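Local coordinates for uncharacterized protein (Desulfotomaculum acetoxidans, PDB 3U4Y), which is of unknown function but folds as a seven-bladed beta-propeller of the lactonase family, at residues A[51-56]-A[64-69]. Residues are numbered along the deposited sequence; the frame is centred on the assembly and turned at random.
Sequences CSNVVV and LVQIET
Two central strands of one propeller blade meet here: 53-58 and 63-68 form a beta hairpin, the N-to-C directions of 53-56 and 64-68 lying 158° apart, hence antiparallel. The register rests on paired backbone bonds at Val-54/Ile-67 and Val-56/Val-65; the straightest, Val-56 N to Val-65 O, spans 3.0 Å at 172°. Side chains alternate between two faces. On the face of Val-54, Val-56, Val-65 and Ile-67, Val-56 and Val-65 lie side by side, and CG2 of Val-65, in the crowded position between its backbone N and carbonyl carbon, is a bump set against Val-56 CB and CG2, 3.8 and 3.9 Å away. Farther along, the Thr-69 side chain crosses that of Val-54 at about a right angle, its methyl CG2 4.0 Å from Val-54 CG2. Strand 11-16 of the neighbouring blade packs on this face through Ile-13, Val-15 and Phe-11. On the other face, Val-55 CG1, anti to its backbone N, bears obliquely on the fork of Leu-64, 3.6 Å from CD1 and 4.1 Å from CG. There the extended Gln-66 reaches diagonally to Asn-53, whose OD1 also lies against Glu-68 CG, while Tyr-113 hydrogen-bonds Gln-66 OE1. Cys-51, disulfide-linked to Cys-322, ties the start of the hairpin to the chain's C-terminal region. In the 3.2 Å bond from Gln-66 NE2 to Asn-53 OD1, NE2 stands 45° above the Asn-53 carbonyl plane, while OD1 lies nearly in the Gln-66 amide plane.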
ATOM      1  N   CYS A  51      13.707  -0.931  -8.464  1.00 44.54           N
ATOM      2  CA  CYS A  51      14.116  -0.400  -7.152  1.00 44.33           C
ATOM      3  C   CYS A  51      14.759   0.986  -7.282  1.00 55.46           C
ATOM      4  O   CYS A  51      15.247   1.564  -6.299  1.00 48.76           O
ATOM      5  CB  CYS A  51      15.044  -1.372  -6.401  1.00 30.41           C
ATOM      6  SG  CYS A  51      14.312  -2.143  -4.940  1.00 50.30           S
ATOM      7  N   SER A  52      14.710   1.518  -8.502  1.00 57.98           N
ATOM      8  CA  SER A  52      15.448   2.715  -8.879  1.00 52.91           C
ATOM      9  C   SER A  52      14.666   4.015  -8.672  1.00 53.70           C
ATOM     10  O   SER A  52      15.249   5.071  -8.408  1.00 54.81           O
ATOM     11  CB  SER A  52      15.873   2.597 -10.341  1.00 53.15           C
ATOM     12  OG  SER A  52      14.760   2.314 -11.175  1.00 52.57           O
ATOM     13  N   ASN A  53      13.349   3.943  -8.814  1.00 60.14           N
ATOM     14  CA  ASN A  53      12.514   5.123  -8.656  1.00 53.83           C
ATOM     15  C   ASN A  53      11.413   4.972  -7.628  1.00 49.00           C
ATOM     16  O   ASN A  53      10.804   3.916  -7.479  1.00 51.54           O
ATOM     17  CB  ASN A  53      11.929   5.563  -9.993  1.00 49.37           C
ATOM     18  CG  ASN A  53      12.966   6.173 -10.884  1.00 46.48           C
ATOM     19  OD1 ASN A  53      12.994   7.394 -11.101  1.00 44.84           O
ATOM     20  ND2 ASN A  53      13.864   5.334 -11.377  1.00 42.45           N
ATOM     21  N   VAL A  54      11.170   6.068  -6.927  1.00 43.32           N
ATOM     22  CA  VAL A  54      10.175   6.135  -5.879  1.00 40.42           C
ATOM     23  C   VAL A  54       9.075   7.115  -6.274  1.00 41.08           C
ATOM     24  O   VAL A  54       9.275   7.967  -7.144  1.00 42.26           O
ATOM     25  CB  VAL A  54      10.825   6.588  -4.561  1.00 38.63           C
ATOM     26  CG1 VAL A  54       9.901   7.505  -3.781  1.00 41.36           C
ATOM     27  CG2 VAL A  54      11.230   5.387  -3.739  1.00 39.12           C
ATOM     28  N   VAL A  55       7.911   6.975  -5.649  1.00 35.42           N
ATOM     29  CA  VAL A  55       6.820   7.913  -5.846  1.00 37.29           C
ATOM     30  C   VAL A  55       6.166   8.273  -4.516  1.00 40.43           C
ATOM     31  O   VAL A  55       5.878   7.381  -3.715  1.00 48.30           O
ATOM     32  CB  VAL A  55       5.780   7.347  -6.813  1.00 30.72           C
ATOM     33  CG1 VAL A  55       4.447   7.930  -6.515  1.00 35.14           C
ATOM     34  CG2 VAL A  55       6.175   7.671  -8.236  1.00 30.18           C
ATOM     35  N   VAL A  56       5.968   9.572  -4.266  1.00 32.65           N
ATOM     36  CA  VAL A  56       5.240  10.027  -3.075  1.00 32.41           C
ATOM     37  C   VAL A  56       4.027  10.859  -3.468  1.00 35.95           C
ATOM     38  O   VAL A  56       4.070  11.619  -4.425  1.00 48.43           O
ATOM     39  CB  VAL A  56       6.113  10.852  -2.113  1.00 26.99           C
ATOM     40  CG1 VAL A  56       5.537  10.795  -0.724  1.00 28.62           C
ATOM     41  CG2 VAL A  56       7.504  10.313  -2.068  1.00 33.37           C
ATOM     42  N   LEU A  64       2.128  14.971  -6.898  1.00 40.47           N
ATOM     43  CA  LEU A  64       2.964  13.775  -6.905  1.00 37.48           C
ATOM     44  C   LEU A  64       4.435  14.122  -7.148  1.00 39.30           C
ATOM     45  O   LEU A  64       4.754  14.859  -8.076  1.00 48.98           O
ATOM     46  CB  LEU A  64       2.484  12.807  -7.986  1.00 36.12           C
ATOM     47  CG  LEU A  64       3.303  11.523  -8.190  1.00 36.50           C
ATOM     48  CD1 LEU A  64       2.406  10.297  -8.293  1.00 25.81           C
ATOM     49  CD2 LEU A  64       4.194  11.633  -9.404  1.00 31.13           C
ATOM     50  N   VAL A  65       5.332  13.594  -6.324  1.00 31.42           N
ATOM     51  CA  VAL A  65       6.767  13.764  -6.569  1.00 42.85           C
ATOM     52  C   VAL A  65       7.463  12.428  -6.893  1.00 47.91           C
ATOM     53  O   VAL A  65       7.114  11.389  -6.328  1.00 50.17           O
ATOM     54  CB  VAL A  65       7.481  14.449  -5.384  1.00 40.85           C
ATOM     55  CG1 VAL A  65       6.610  15.526  -4.807  1.00 44.08           C
ATOM     56  CG2 VAL A  65       7.810  13.442  -4.316  1.00 45.07           C
ATOM     57  N   GLN A  66       8.438  12.477  -7.808  1.00 40.41           N
ATOM     58  CA  GLN A  66       9.197  11.304  -8.251  1.00 35.13           C
ATOM     59  C   GLN A  66      10.667  11.468  -7.929  1.00 39.87           C
ATOM     60  O   GLN A  66      11.247  12.509  -8.192  1.00 46.09           O
ATOM     61  CB  GLN A  66       9.036  11.093  -9.762  1.00 34.95           C
ATOM     62  CG  GLN A  66      10.088  10.166 -10.388  1.00 41.43           C
ATOM     63  CD  GLN A  66       9.854   9.897 -11.877  1.00 53.02           C
ATOM     64  OE1 GLN A  66       8.886  10.381 -12.471  1.00 59.62           O
ATOM     65  NE2 GLN A  66      10.747   9.119 -12.483  1.00 55.91           N
ATOM     66  N   ILE A  67      11.287  10.442  -7.370  1.00 42.50           N
ATOM     67  CA  ILE A  67      12.699  10.568  -7.037  1.00 50.02           C
ATOM     68  C   ILE A  67      13.566   9.368  -7.483  1.00 56.79           C
ATOM     69  O   ILE A  67      13.092   8.234  -7.492  1.00 64.42           O
ATOM     70  CB  ILE A  67      12.889  10.901  -5.537  1.00 44.75           C
ATOM     71  CG1 ILE A  67      13.619   9.779  -4.821  1.00 42.07           C
ATOM     72  CG2 ILE A  67      11.553  11.219  -4.850  1.00 28.15           C
ATOM     73  CD1 ILE A  67      14.130  10.200  -3.483  1.00 46.29           C
ATOM     74  N   GLU A  68      14.811   9.632  -7.896  1.00 46.48           N
ATOM     75  CA  GLU A  68      15.764   8.565  -8.228  1.00 47.15           C
ATOM     76  C   GLU A  68      16.616   8.228  -7.007  1.00 41.81           C
ATOM     77  O   GLU A  68      17.079   9.124  -6.310  1.00 45.27           O
ATOM     78  CB  GLU A  68      16.684   8.985  -9.368  1.00 60.34           C
ATOM     79  CG  GLU A  68      16.038   9.131 -10.732  1.00 70.84           C
ATOM     80  CD  GLU A  68      17.065   9.517 -11.808  1.00 80.63           C
ATOM     81  OE1 GLU A  68      18.280   9.613 -11.480  1.00 68.50           O
ATOM     82  OE2 GLU A  68      16.655   9.724 -12.977  1.00 87.03           O
ATOM     83  N   THR A  69      16.856   6.947  -6.756  1.00 32.82           N
ATOM     84  CA  THR A  69      17.387   6.539  -5.458  1.00 40.06           C
ATOM     85  C   THR A  69      18.823   6.041  -5.441  1.00 47.68           C
ATOM     86  O   THR A  69      19.342   5.693  -4.373  1.00 45.46           O
ATOM     87  CB  THR A  69      16.542   5.415  -4.871  1.00 47.02           C
ATOM     88  OG1 THR A  69      16.658   4.256  -5.705  1.00 56.12           O
ATOM     89  CG2 THR A  69      15.091   5.833  -4.795  1.00 35.39           C
TER